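Local atomic coordinates of Serine/threonine-protein phosphatase 2A regulatory subunit B'' subunit alpha (Homo sapiens, PDB entry 4I5J), a protein that serves as a calcium-binding regulatory subunit of protein phosphatase 2A, and might modulate the substrate selectivity, activity and localization of the catalytic enzyme. Residues Thr71-Arg74 with Ser75-Lys79; Ile80-Thr83 with Glu84-Ser88; Lys87-Phe90 with Leu91-Ala95; Glu100-Ile103 with Asn104-Thr107; Tyr109-Tyr112 with Glu113-Tyr116. All coordinates share one frame; numbering follows the deposited sequence.

Interaction 1 of 5, residues Thr71-Arg74 with Ser75-Lys79; sequences TVNR and SWSGK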
loop_
_atom_site.group_PDB
_atom_site.type_symbol
_atom_site.label_atom_id
_atom_site.label_comp_id
_atom_site.label_asym_id
_atom_site.label_seq_id
_atom_site.Cartn_x
_atom_site.Cartn_y
_atom_site.Cartn_z
ATOM N N THR A 71 7.211 -2.761 -1.794
ATOM C CA THR A 71 7.862 -3.726 -0.925
ATOM C C THR A 71 9.315 -3.359 -0.621
ATOM O O THR A 71 9.794 -3.543 0.494
ATOM C CB THR A 71 7.809 -5.107 -1.579
ATOM O OG1 THR A 71 6.444 -5.502 -1.704
ATOM C CG2 THR A 71 8.559 -6.142 -0.775
ATOM N N VAL A 72 10.027 -2.836 -1.607
ATOM C CA VAL A 72 11.467 -2.624 -1.443
ATOM C C VAL A 72 11.819 -1.250 -0.841
ATOM O O VAL A 72 12.650 -1.145 0.066
ATOM C CB VAL A 72 12.198 -2.820 -2.791
ATOM C CG1 VAL A 72 13.663 -2.527 -2.650
ATOM C CG2 VAL A 72 11.973 -4.254 -3.296
ATOM N N ASN A 73 11.180 -0.201 -1.334
ATOM C CA ASN A 73 11.532 1.155 -0.926
ATOM C C ASN A 73 10.953 1.592 0.433
ATOM O O ASN A 73 10.129 2.497 0.504
ATOM C CB ASN A 73 11.106 2.128 -2.015
ATOM C CG ASN A 73 11.533 3.533 -1.725
ATOM O OD1 ASN A 73 10.774 4.477 -1.949
ATOM N ND2 ASN A 73 12.755 3.687 -1.210
ATOM N N ARG A 74 11.419 0.966 1.507
ATOM C CA ARG A 74 10.815 1.134 2.835
ATOM C C ARG A 74 10.925 2.536 3.456
ATOM O O ARG A 74 10.194 2.866 4.398
ATOM C CB ARG A 74 11.389 0.086 3.787
ATOM C CG ARG A 74 11.003 -1.330 3.404
ATOM C CD ARG A 74 9.544 -1.604 3.720
ATOM N NE ARG A 74 9.280 -1.365 5.133
ATOM C CZ ARG A 74 9.597 -2.217 6.104
ATOM N NH1 ARG A 74 10.182 -3.372 5.811
ATOM N NH2 ARG A 74 9.330 -1.912 7.368
ATOM N N SER A 75 11.849 3.343 2.945
ATOM C CA SER A 75 11.988 4.727 3.385
ATOM C C SER A 75 10.948 5.647 2.747
ATOM O O SER A 75 10.857 6.818 3.111
ATOM C CB SER A 75 13.374 5.248 3.003
ATOM O OG SER A 75 13.446 5.461 1.597
ATOM N N TRP A 76 10.194 5.132 1.770
ATOM C CA TRP A 76 9.199 5.934 1.045
ATOM C C TRP A 76 9.812 7.129 0.316
ATOM O O TRP A 76 9.101 8.026 -0.103
ATOM C CB TRP A 76 8.109 6.445 1.980
ATOM C CG TRP A 76 7.185 5.402 2.462
ATOM C CD1 TRP A 76 7.511 4.269 3.153
ATOM C CD2 TRP A 76 5.756 5.398 2.326
ATOM N NE1 TRP A 76 6.375 3.546 3.434
ATOM C CE2 TRP A 76 5.284 4.217 2.941
ATOM C CE3 TRP A 76 4.836 6.270 1.735
ATOM C CZ2 TRP A 76 3.931 3.891 2.988
ATOM C CZ3 TRP A 76 3.498 5.939 1.767
ATOM C CH2 TRP A 76 3.055 4.759 2.391
ATOM N N SER A 77 11.128 7.121 0.150
ATOM C CA SER A 77 11.845 8.212 -0.505
ATOM C C SER A 77 11.627 8.287 -2.021
ATOM O O SER A 77 11.920 9.306 -2.645
ATOM C CB SER A 77 13.344 8.054 -0.239
ATOM O OG SER A 77 13.837 6.886 -0.873
ATOM N N GLY A 78 11.146 7.205 -2.625
ATOM C CA GLY A 78 11.037 7.142 -4.077
ATOM C C GLY A 78 12.375 6.815 -4.722
ATOM O O GLY A 78 12.508 6.824 -5.945
ATOM N N LYS A 79 13.368 6.521 -3.888
ATOM C CA LYS A 79 14.707 6.177 -4.360
ATOM C C LYS A 79 15.184 4.895 -3.667
ATOM O O LYS A 79 15.398 4.869 -2.450
ATOM C CB LYS A 79 15.688 7.342 -4.118
ATOM C CG LYS A 79 15.259 8.653 -4.800
ATOM C CD LYS A 79 16.327 9.736 -4.729
ATOM C CE LYS A 79 15.883 11.002 -5.465
ATOM N NZ LYS A 79 16.787 12.182 -5.248
#

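Interaction 2 of 5, residues Ile80-Thr83 with Glu84-Ser88; sequences ITST and EIRKS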
loop_
_atom_site.group_PDB
_atom_site.type_symbol
_atom_site.label_atom_id
_atom_site.label_comp_id
_atom_site.label_asym_id
_atom_site.label_seq_id
_atom_site.Cartn_x
_atom_site.Cartn_y
_atom_site.Cartn_z
ATOM N N ILE A 80 15.321 3.825 -4.438
ATOM C CA ILE A 80 15.744 2.556 -3.867
ATOM C C ILE A 80 17.268 2.495 -3.682
ATOM O O ILE A 80 18.031 2.794 -4.600
ATOM C CB ILE A 80 15.195 1.367 -4.693
ATOM C CG1 ILE A 80 13.706 1.190 -4.387
ATOM C CG2 ILE A 80 15.957 0.068 -4.400
ATOM C CD1 ILE A 80 13.043 0.087 -5.215
ATOM N N THR A 81 17.692 2.121 -2.478
ATOM C CA THR A 81 19.110 2.011 -2.146
ATOM C C THR A 81 19.542 0.547 -2.178
ATOM O O THR A 81 18.708 -0.361 -2.241
ATOM C CB THR A 81 19.385 2.525 -0.731
ATOM O OG1 THR A 81 18.559 1.804 0.194
ATOM C CG2 THR A 81 19.087 4.032 -0.604
ATOM N N SER A 82 20.846 0.310 -2.119
ATOM C CA SER A 82 21.344 -1.060 -2.098
ATOM C C SER A 82 20.918 -1.762 -0.815
ATOM O O SER A 82 20.657 -2.977 -0.820
ATOM C CB SER A 82 22.861 -1.098 -2.244
ATOM O OG SER A 82 23.463 -0.438 -1.146
ATOM N N THR A 83 20.841 -0.998 0.275
ATOM C CA THR A 83 20.397 -1.537 1.567
ATOM C C THR A 83 18.980 -2.074 1.439
ATOM O O THR A 83 18.674 -3.184 1.891
ATOM C CB THR A 83 20.409 -0.464 2.689
ATOM O OG1 THR A 83 21.726 0.069 2.829
ATOM C CG2 THR A 83 20.004 -1.064 3.999
ATOM N N GLU A 84 18.127 -1.293 0.785
ATOM C CA GLU A 84 16.748 -1.703 0.584
ATOM C C GLU A 84 16.639 -2.949 -0.285
ATOM O O GLU A 84 15.814 -3.826 -0.020
ATOM C CB GLU A 84 15.918 -0.546 0.031
ATOM C CG GLU A 84 15.799 0.569 1.064
ATOM C CD GLU A 84 15.023 1.757 0.553
ATOM O OE1 GLU A 84 14.945 1.929 -0.687
ATOM O OE2 GLU A 84 14.496 2.515 1.387
ATOM N N ILE A 85 17.481 -3.057 -1.305
ATOM C CA ILE A 85 17.430 -4.243 -2.133
ATOM C C ILE A 85 17.924 -5.455 -1.363
ATOM O O ILE A 85 17.353 -6.560 -1.462
ATOM C CB ILE A 85 18.225 -4.070 -3.418
ATOM C CG1 ILE A 85 17.530 -3.047 -4.299
ATOM C CG2 ILE A 85 18.293 -5.390 -4.186
ATOM C CD1 ILE A 85 18.193 -2.837 -5.595
ATOM N N ARG A 86 18.973 -5.232 -0.579
ATOM C CA ARG A 86 19.630 -6.292 0.184
ATOM C C ARG A 86 18.674 -6.896 1.210
ATOM O O ARG A 86 18.736 -8.087 1.489
ATOM C CB ARG A 86 20.861 -5.709 0.877
ATOM C CG ARG A 86 21.807 -6.694 1.524
ATOM C CD ARG A 86 22.935 -5.921 2.231
ATOM N NE ARG A 86 23.551 -4.952 1.329
ATOM C CZ ARG A 86 23.764 -3.670 1.616
ATOM N NH1 ARG A 86 23.417 -3.178 2.805
ATOM N NH2 ARG A 86 24.331 -2.878 0.708
ATOM N N LYS A 87 17.774 -6.086 1.763
ATOM C CA LYS A 87 16.788 -6.603 2.726
ATOM C C LYS A 87 15.507 -7.164 2.093
ATOM O O LYS A 87 14.619 -7.642 2.794
ATOM C CB LYS A 87 16.437 -5.536 3.764
ATOM C CG LYS A 87 17.604 -5.170 4.684
ATOM C CD LYS A 87 17.330 -3.871 5.431
ATOM C CE LYS A 87 18.527 -3.480 6.297
ATOM N NZ LYS A 87 18.284 -2.222 7.063
ATOM N N SER A 88 15.433 -7.142 0.766
ATOM C CA SER A 88 14.256 -7.624 0.050
ATOM C C SER A 88 14.538 -8.939 -0.672
ATOM O O SER A 88 15.679 -9.373 -0.746
ATOM C CB SER A 88 13.823 -6.584 -0.990
ATOM O OG SER A 88 14.638 -6.678 -2.151
#

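Interaction 3 of 5, residues Lys87-Phe90 with Leu91-Ala95; sequences KSNF and LQTLA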
loop_
_atom_site.group_PDB
_atom_site.type_symbol
_atom_site.label_atom_id
_atom_site.label_comp_id
_atom_site.label_asym_id
_atom_site.label_seq_id
_atom_site.Cartn_x
_atom_site.Cartn_y
_atom_site.Cartn_z
ATOM N N LYS A 87 17.774 -6.086 1.763
ATOM C CA LYS A 87 16.788 -6.603 2.726
ATOM C C LYS A 87 15.507 -7.164 2.093
ATOM O O LYS A 87 14.619 -7.642 2.794
ATOM C CB LYS A 87 16.437 -5.536 3.764
ATOM C CG LYS A 87 17.604 -5.170 4.684
ATOM C CD LYS A 87 17.330 -3.871 5.431
ATOM C CE LYS A 87 18.527 -3.480 6.297
ATOM N NZ LYS A 87 18.284 -2.222 7.063
ATOM N N SER A 88 15.433 -7.142 0.766
ATOM C CA SER A 88 14.256 -7.624 0.050
ATOM C C SER A 88 14.538 -8.939 -0.672
ATOM O O SER A 88 15.679 -9.373 -0.746
ATOM C CB SER A 88 13.823 -6.584 -0.990
ATOM O OG SER A 88 14.638 -6.678 -2.151
ATOM N N ASN A 89 13.500 -9.558 -1.232
ATOM C CA ASN A 89 13.692 -10.737 -2.072
ATOM C C ASN A 89 13.661 -10.397 -3.553
ATOM O O ASN A 89 13.355 -11.263 -4.381
ATOM C CB ASN A 89 12.628 -11.820 -1.773
ATOM C CG ASN A 89 11.224 -11.386 -2.163
ATOM O OD1 ASN A 89 10.992 -10.223 -2.473
ATOM N ND2 ASN A 89 10.285 -12.327 -2.159
ATOM N N PHE A 90 13.963 -9.150 -3.911
ATOM C CA PHE A 90 13.833 -8.780 -5.324
ATOM C C PHE A 90 14.844 -9.498 -6.223
ATOM O O PHE A 90 14.488 -10.040 -7.259
ATOM C CB PHE A 90 13.926 -7.266 -5.555
ATOM C CG PHE A 90 13.725 -6.883 -7.002
ATOM C CD1 PHE A 90 12.480 -7.054 -7.607
ATOM C CD2 PHE A 90 14.772 -6.382 -7.757
ATOM C CE1 PHE A 90 12.277 -6.735 -8.945
ATOM C CE2 PHE A 90 14.577 -6.040 -9.093
ATOM C CZ PHE A 90 13.324 -6.226 -9.693
ATOM N N LEU A 91 16.111 -9.493 -5.837
ATOM C CA LEU A 91 17.111 -10.108 -6.698
ATOM C C LEU A 91 16.856 -11.594 -6.786
ATOM O O LEU A 91 16.937 -12.158 -7.871
ATOM C CB LEU A 91 18.525 -9.794 -6.219
ATOM C CG LEU A 91 18.919 -8.319 -6.353
ATOM C CD1 LEU A 91 20.383 -8.109 -6.010
ATOM C CD2 LEU A 91 18.626 -7.837 -7.766
ATOM N N GLN A 92 16.508 -12.230 -5.665
ATOM C CA GLN A 92 16.125 -13.655 -5.696
ATOM C C GLN A 92 14.926 -13.897 -6.610
ATOM O O GLN A 92 14.880 -14.869 -7.354
ATOM C CB GLN A 92 15.800 -14.179 -4.296
ATOM C CG GLN A 92 15.179 -15.560 -4.316
ATOM C CD GLN A 92 14.426 -15.864 -3.053
ATOM O OE1 GLN A 92 14.265 -15.001 -2.177
ATOM N NE2 GLN A 92 13.946 -17.087 -2.946
ATOM N N THR A 93 13.947 -13.000 -6.570
ATOM C CA THR A 93 12.784 -13.146 -7.437
ATOM C C THR A 93 13.182 -13.029 -8.926
ATOM O O THR A 93 12.607 -13.688 -9.785
ATOM C CB THR A 93 11.702 -12.087 -7.103
ATOM O OG1 THR A 93 11.239 -12.278 -5.759
ATOM C CG2 THR A 93 10.518 -12.229 -8.038
ATOM N N LEU A 94 14.159 -12.185 -9.233
ATOM C CA LEU A 94 14.684 -12.128 -10.598
ATOM C C LEU A 94 15.320 -13.457 -10.962
ATOM O O LEU A 94 15.133 -13.967 -12.061
ATOM C CB LEU A 94 15.723 -11.014 -10.743
ATOM C CG LEU A 94 15.159 -9.603 -10.831
ATOM C CD1 LEU A 94 16.237 -8.634 -11.335
ATOM C CD2 LEU A 94 13.956 -9.606 -11.743
ATOM N N ALA A 95 16.077 -14.023 -10.030
ATOM C CA ALA A 95 16.700 -15.322 -10.264
ATOM C C ALA A 95 15.645 -16.407 -10.535
ATOM O O ALA A 95 15.856 -17.303 -11.362
ATOM C CB ALA A 95 17.579 -15.700 -9.088
HETATM O O HOH W 1 16.996 -11.402 -3.022
HETATM O O HOH W 2 17.469 -8.668 -3.219
HETATM O O HOH W 3 11.703 -15.063 -1.419
#

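Interaction 4 of 5, residues Glu100-Ile103 with Asn104-Thr107; sequences EEDI and NQIT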
loop_
_atom_site.group_PDB
_atom_site.type_symbol
_atom_site.label_atom_id
_atom_site.label_comp_id
_atom_site.label_asym_id
_atom_site.label_seq_id
_atom_site.Cartn_x
_atom_site.Cartn_y
_atom_site.Cartn_z
ATOM N N GLU A 100 11.171 -20.009 -14.078
ATOM C CA GLU A 100 9.735 -20.261 -14.057
ATOM C C GLU A 100 9.064 -19.780 -15.339
ATOM O O GLU A 100 9.238 -18.632 -15.740
ATOM C CB GLU A 100 9.119 -19.566 -12.843
ATOM C CG GLU A 100 7.627 -19.708 -12.736
ATOM C CD GLU A 100 7.189 -21.148 -12.665
ATOM O OE1 GLU A 100 7.252 -21.744 -11.567
ATOM O OE2 GLU A 100 6.771 -21.672 -13.713
ATOM N N GLU A 101 8.297 -20.654 -15.983
ATOM C CA GLU A 101 7.659 -20.287 -17.245
ATOM C C GLU A 101 6.249 -19.738 -17.053
ATOM O O GLU A 101 5.763 -18.969 -17.880
ATOM C CB GLU A 101 7.665 -21.453 -18.243
ATOM C CG GLU A 101 8.958 -21.567 -19.052
ATOM C CD GLU A 101 8.870 -22.584 -20.189
ATOM O OE1 GLU A 101 7.752 -23.058 -20.495
ATOM O OE2 GLU A 101 9.927 -22.911 -20.777
ATOM N N ASP A 102 5.593 -20.130 -15.966
ATOM C CA ASP A 102 4.298 -19.552 -15.642
ATOM C C ASP A 102 4.484 -18.290 -14.804
ATOM O O ASP A 102 4.628 -18.362 -13.577
ATOM C CB ASP A 102 3.416 -20.546 -14.894
ATOM C CG ASP A 102 1.996 -20.018 -14.683
ATOM O OD1 ASP A 102 1.678 -18.918 -15.201
ATOM O OD2 ASP A 102 1.189 -20.705 -14.010
ATOM N N ILE A 103 4.473 -17.141 -15.472
ATOM C CA ILE A 103 4.574 -15.850 -14.799
ATOM C C ILE A 103 3.681 -15.736 -13.547
ATOM O O ILE A 103 4.052 -15.066 -12.579
ATOM C CB ILE A 103 4.278 -14.704 -15.771
ATOM C CG1 ILE A 103 4.750 -13.377 -15.177
ATOM C CG2 ILE A 103 2.792 -14.658 -16.120
ATOM C CD1 ILE A 103 6.193 -13.382 -14.757
ATOM N N ASN A 104 2.545 -16.434 -13.545
ATOM C CA ASN A 104 1.597 -16.361 -12.434
ATOM C C ASN A 104 1.997 -17.162 -11.203
ATOM O O ASN A 104 1.344 -17.083 -10.162
ATOM C CB ASN A 104 0.180 -16.689 -12.905
ATOM C CG ASN A 104 -0.309 -15.703 -13.946
ATOM O OD1 ASN A 104 0.004 -14.516 -13.871
ATOM N ND2 ASN A 104 -1.062 -16.183 -14.926
ATOM N N GLN A 105 3.098 -17.895 -11.319
ATOM C CA GLN A 105 3.720 -18.532 -10.168
ATOM C C GLN A 105 4.687 -17.589 -9.468
ATOM O O GLN A 105 5.077 -17.823 -8.328
ATOM C CB GLN A 105 4.462 -19.792 -10.602
ATOM C CG GLN A 105 3.994 -21.031 -9.865
ATOM C CD GLN A 105 2.490 -21.186 -9.908
ATOM O OE1 GLN A 105 1.856 -20.877 -10.916
ATOM N NE2 GLN A 105 1.907 -21.654 -8.809
ATOM N N ILE A 106 5.108 -16.533 -10.157
ATOM C CA ILE A 106 5.924 -15.516 -9.504
ATOM C C ILE A 106 4.984 -14.508 -8.854
ATOM O O ILE A 106 4.634 -13.476 -9.442
ATOM C CB ILE A 106 6.875 -14.785 -10.471
ATOM C CG1 ILE A 106 7.680 -15.786 -11.306
ATOM C CG2 ILE A 106 7.830 -13.946 -9.681
ATOM C CD1 ILE A 106 8.657 -16.594 -10.484
ATOM N N THR A 107 4.574 -14.821 -7.632
ATOM C CA THR A 107 3.530 -14.069 -6.960
ATOM C C THR A 107 4.070 -12.801 -6.282
ATOM O O THR A 107 3.294 -11.915 -5.917
ATOM C CB THR A 107 2.795 -14.957 -5.934
ATOM O OG1 THR A 107 3.761 -15.538 -5.053
ATOM C CG2 THR A 107 2.016 -16.090 -6.646
#

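Interaction 5 of 5, residues Tyr109-Tyr112 with Glu113-Tyr116; sequences YFSY and EHFY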
loop_
_atom_site.group_PDB
_atom_site.type_symbol
_atom_site.label_atom_id
_atom_site.label_comp_id
_atom_site.label_asym_id
_atom_site.label_seq_id
_atom_site.Cartn_x
_atom_site.Cartn_y
_atom_site.Cartn_z
ATOM N N TYR A 109 5.755 -9.369 -6.927
ATOM C CA TYR A 109 6.038 -8.365 -7.963
ATOM C C TYR A 109 5.401 -8.634 -9.310
ATOM O O TYR A 109 4.659 -7.794 -9.797
ATOM C CB TYR A 109 7.543 -8.124 -8.176
ATOM C CG TYR A 109 8.326 -7.984 -6.894
ATOM C CD1 TYR A 109 9.210 -8.978 -6.511
ATOM C CD2 TYR A 109 8.172 -6.873 -6.061
ATOM C CE1 TYR A 109 9.925 -8.889 -5.355
ATOM C CE2 TYR A 109 8.889 -6.780 -4.857
ATOM C CZ TYR A 109 9.761 -7.813 -4.523
ATOM O OH TYR A 109 10.522 -7.797 -3.381
ATOM N N PHE A 110 5.687 -9.799 -9.902
ATOM C CA PHE A 110 5.532 -9.991 -11.347
ATOM C C PHE A 110 4.248 -10.583 -11.878
ATOM O O PHE A 110 3.994 -10.496 -13.087
ATOM C CB PHE A 110 6.698 -10.817 -11.891
ATOM C CG PHE A 110 7.981 -10.070 -11.889
ATOM C CD1 PHE A 110 8.896 -10.247 -10.867
ATOM C CD2 PHE A 110 8.254 -9.149 -12.885
ATOM C CE1 PHE A 110 10.074 -9.525 -10.849
ATOM C CE2 PHE A 110 9.444 -8.433 -12.880
ATOM C CZ PHE A 110 10.345 -8.611 -11.862
ATOM N N SER A 111 3.469 -11.208 -11.003
ATOM C CA SER A 111 2.307 -11.985 -11.424
ATOM C C SER A 111 1.401 -11.198 -12.324
ATOM O O SER A 111 1.035 -10.073 -11.977
ATOM C CB SER A 111 1.498 -12.399 -10.211
ATOM O OG SER A 111 0.243 -12.942 -10.593
ATOM N N TYR A 112 1.036 -11.779 -13.472
ATOM C CA TYR A 112 0.119 -11.107 -14.384
ATOM C C TYR A 112 -1.296 -11.138 -13.847
ATOM O O TYR A 112 -2.022 -10.141 -13.944
ATOM C CB TYR A 112 0.137 -11.699 -15.812
ATOM C CG TYR A 112 -0.652 -10.810 -16.739
ATOM C CD1 TYR A 112 -0.065 -9.691 -17.306
ATOM C CD2 TYR A 112 -2.006 -11.041 -16.976
ATOM C CE1 TYR A 112 -0.789 -8.843 -18.131
ATOM C CE2 TYR A 112 -2.731 -10.211 -17.776
ATOM C CZ TYR A 112 -2.126 -9.112 -18.358
ATOM O OH TYR A 112 -2.868 -8.289 -19.176
ATOM N N GLU A 113 -1.685 -12.283 -13.291
ATOM C CA GLU A 113 -2.999 -12.457 -12.675
ATOM C C GLU A 113 -3.252 -11.411 -11.593
ATOM O O GLU A 113 -4.363 -10.884 -11.461
ATOM C CB GLU A 113 -3.108 -13.843 -12.022
ATOM C CG GLU A 113 -3.406 -14.997 -12.973
ATOM C CD GLU A 113 -3.204 -16.374 -12.333
ATOM O OE1 GLU A 113 -2.732 -16.447 -11.175
ATOM O OE2 GLU A 113 -3.514 -17.388 -12.994
ATOM N N HIS A 114 -2.232 -11.132 -10.791
ATOM C CA HIS A 114 -2.399 -10.177 -9.711
ATOM C C HIS A 114 -2.607 -8.819 -10.330
ATOM O O HIS A 114 -3.453 -8.052 -9.889
ATOM C CB HIS A 114 -1.164 -10.126 -8.804
ATOM C CG HIS A 114 -1.064 -11.269 -7.840
ATOM N ND1 HIS A 114 0.061 -11.496 -7.072
ATOM C CD2 HIS A 114 -1.944 -12.245 -7.516
ATOM C CE1 HIS A 114 -0.130 -12.565 -6.319
ATOM N NE2 HIS A 114 -1.340 -13.039 -6.569
ATOM N N PHE A 115 -1.812 -8.509 -11.351
ATOM C CA PHE A 115 -1.956 -7.225 -12.015
ATOM C C PHE A 115 -3.366 -7.052 -12.567
ATOM O O PHE A 115 -3.957 -5.981 -12.442
ATOM C CB PHE A 115 -0.947 -7.057 -13.154
ATOM C CG PHE A 115 -1.469 -6.218 -14.286
ATOM C CD1 PHE A 115 -1.592 -4.850 -14.155
ATOM C CD2 PHE A 115 -1.849 -6.806 -15.490
ATOM C CE1 PHE A 115 -2.092 -4.072 -15.191
ATOM C CE2 PHE A 115 -2.339 -6.029 -16.540
ATOM C CZ PHE A 115 -2.474 -4.674 -16.393
ATOM N N TYR A 116 -3.918 -8.099 -13.171
ATOM C CA TYR A 116 -5.203 -7.927 -13.838
ATOM C C TYR A 116 -6.321 -7.740 -12.814
ATOM O O TYR A 116 -7.253 -6.969 -13.037
ATOM C CB TYR A 116 -5.492 -9.084 -14.801
ATOM C CG TYR A 116 -6.703 -8.859 -15.679
ATOM C CD1 TYR A 116 -6.785 -7.756 -16.530
ATOM C CD2 TYR A 116 -7.758 -9.764 -15.676
ATOM C CE1 TYR A 116 -7.925 -7.567 -17.368
ATOM C CE2 TYR A 116 -8.879 -9.581 -16.482
ATOM C CZ TYR A 116 -8.958 -8.483 -17.324
ATOM O OH TYR A 116 -10.075 -8.327 -18.109
HETATM O O HOH W 4 -0.617 -15.061 -9.656
#

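Interaction 1 of 5, residues Thr71-Arg74 with Ser75-Lys79
Asn73 reaches over the turn to Gly78 with the amide end of its side chain. From CB the chain leaves with CG opposite the backbone N (chi1 -175°), a rotation that sends the amide forward over the following loop; Asn73 CG comes to 3.8 Å from Gly78 N. At the tip, Asn73 OD1 accepts from Gly78 N at 2.8 Å, the donor lying 20° off the carbonyl plane. The other branch, Asn73 ND2, has Lys79 O at 3.1 Å, but the angle is too poor for a bond; it donates to Glu84 OE1. The backbone of Asn73 adds a second grip: its O accepts from Trp76 N at 2.9 Å, closing a type I turn. Two ST turns follow: Ser75 OG accepts from Ser77 N at 3.2 Å and Ser77 OG from Lys79 N at 3.1 Å. Ser77 OG also donates to Ser75 OG. The indole of Trp76 has Arg74 O at its edge, 3.3 Å from CD1. The layout, with Asn73 opening the loop and Glu84 closing it, is consistent with an EF-hand loop, although the calcium ion sits in another loop, at Asp200. The turn leaves helix 54-72 and leads to helix 82-86, while Trp76 lies against helix 189-199, with a cation-pi contact to Arg197, and meets the ring of Trp178.

Interaction 2 of 5, residues Ile80-Thr83 with Glu84-Ser88
Thr81 and Glu84 form a capping box at the start of helix 82-86. Thr81 OG1, rotated to lie over the backbone (chi1 56°), accepts from Glu84 N at 3.2 Å; in return Glu84 OE1 accepts from Thr81 N at 3.3 Å, met from above the carboxylate plane. Glu84 OE1 also accepts from Asn73 ND2, so two N-H groups share it, while OE2 takes Ser75 OG, both from the preceding turn. An alanine at Glu84 would remove the carboxylate and is likely to leave Thr81 N, Asn73 ND2 and Ser75 OG without this acceptor. Further out, Arg86 folds back with its guanidinium face over Ser82 O, and its NE makes a salt bridge to Asp11. Thr83 and Lys87 run side by side, with CG2 of Thr83 3.6 Å from CE of Lys87. On the buried side Ile80 and Ile85 cross at about a right angle, and Ile80 CG2 lies 3.5 Å from Ile85 CG1, tighter than usual carbon contact.

Interaction 3 of 5, residues Lys87-Phe90 with Leu91-Ala95
The Phe90 ring takes Leu94 on one face: Leu94 CG stands 4.3 Å from the ring centroid and 23° off the ring normal, a CH-pi contact displaced toward the rim. Leu94 CD1 comes to 3.8 Å from Phe90 CE2. Leu91 CD2 reaches Phe90 CD2 at 4.1 Å, and Tyr109 meets the ring edge-to-face. The trans first torsion of Phe90 (chi1 -177°) sets its ring alongside Leu91 and Leu94. A serine at Phe90 would probably leave Leu94 and Tyr109 facing a gap where the ring had been. The contact is the first turn of helix 90-97, with Asn89 at the N-cap position. Its side chain makes no capping bond; its amide goes instead to Tyr109 OH and Asp108. The carbonyl does more: Asn89 O is gripped by Thr93 OG1 at 2.7 Å and by Thr93 N at 2.9 Å, from opposite faces of its plane. Ahead of the helix, Ser88 OG accepts from Phe90 N in an ST turn. One water joins Ser88 O to Leu91 N, and another accepts from Asn89 ND2 at 3.2 Å and donates to Gln92 OE1 at 2.7 Å.

Interaction 4 of 5, residues Glu100-Ile103 with Asn104-Thr107
Gln105 N donates to Asp102 O at 2.8 Å with an angle of 165°, the shortest bond between the two segments and the one that closes a 3-10 turn. The donor stands 41° out of the carbonyl plane. Asp102 also works through its side chain: OD1 accepts from Asn104 N at 3.1 Å in an Asx turn, approached from well above the carboxylate plane. With chi1 near trans (-173°) the Asp102 carboxylate swings forward, bringing OD1 over Asn104 N. Behind it, Glu100 OE2 accepts from Asp102 N at 3.0 Å, which ties the Glu100 carboxylate to the backbone of Asp102. The following step, Ile106 N to Ile103 O at 3.0 Å, continues the tight winding into an inverse gamma turn centred on Ile106. Asn104 OD1 accepts from Glu113 N, tying this loop to the start of helix 112-125, while Ile103 and Ile106 pack on Leu97 of helix 90-97. The side chains of Glu100 and Ile106 lie alongside but run antiparallel, Glu100 CB 3.8 Å from Ile106 CD1.

Interaction 5 of 5, residues Tyr109-Tyr112 with Glu113-Tyr116
Ser111 caps the helix that follows: its OG accepts from His114 N at 3.1 Å with an angle of 158°. Its first torsion (chi1 169°) swings the Ser111 hydroxyl out over the first turn. Ser111 OG stands above one face of the imidazole, 3.5 Å from His114 CG, while a water that accepts from OG donates to Glu113 OE1 at 2.9 Å, linking the two side chains. The carbonyl of Ser111 contributes a weak bond, Phe115 N to O at 3.3 Å. Next in sequence, Tyr112 begins the helix proper, and its O accepts from Tyr116 N at 2.9 Å. The side chains of Tyr112 and Phe115 run side by side, and the Tyr112 ring takes the edge of Phe115 on its face: the centroids are 5.0 Å apart and the planes meet at 64°, an offset edge-to-face stack. Phe115 CD2 makes the close approach, 3.5 Å from Tyr112 CE1, and Tyr112 CZ lies in the plane of the Phe115 ring at its edge. Beyond the segments, Tyr112 also meets Phe49 edge-to-face. The arrangement is an N-capped helix start: helix 112-125 opens here against helix 54-72, where Phe115 packs on Phe56, Arg59 and Thr63, while just upstream Phe110 touches Thr93, Leu94 and Leu97 of helix 90-97.

Overall arrangement
All five interactions are local and follow one another along the chain. Interaction 1 turns the end of helix 54-72 into the loop that leads to helix 82-86, where interaction 2 starts the next helix and its Glu84 bonds back to Asn73 and Ser75. Interactions 2 and 3 overlap at Lys87 and Ser88, the link between helices 82-86 and 90-97. Interaction 4 then winds the loop after helix 90-97, Thr93 of interaction 3 packing on Ile106, and its Asn104 bonds to Glu113 N of interaction 5, which starts helix 112-125. Tyr109 of interaction 5 returns to interactions 1 and 3, through Thr71 and Asn89. None nests inside or crosses another; only 2 and 3 overlap.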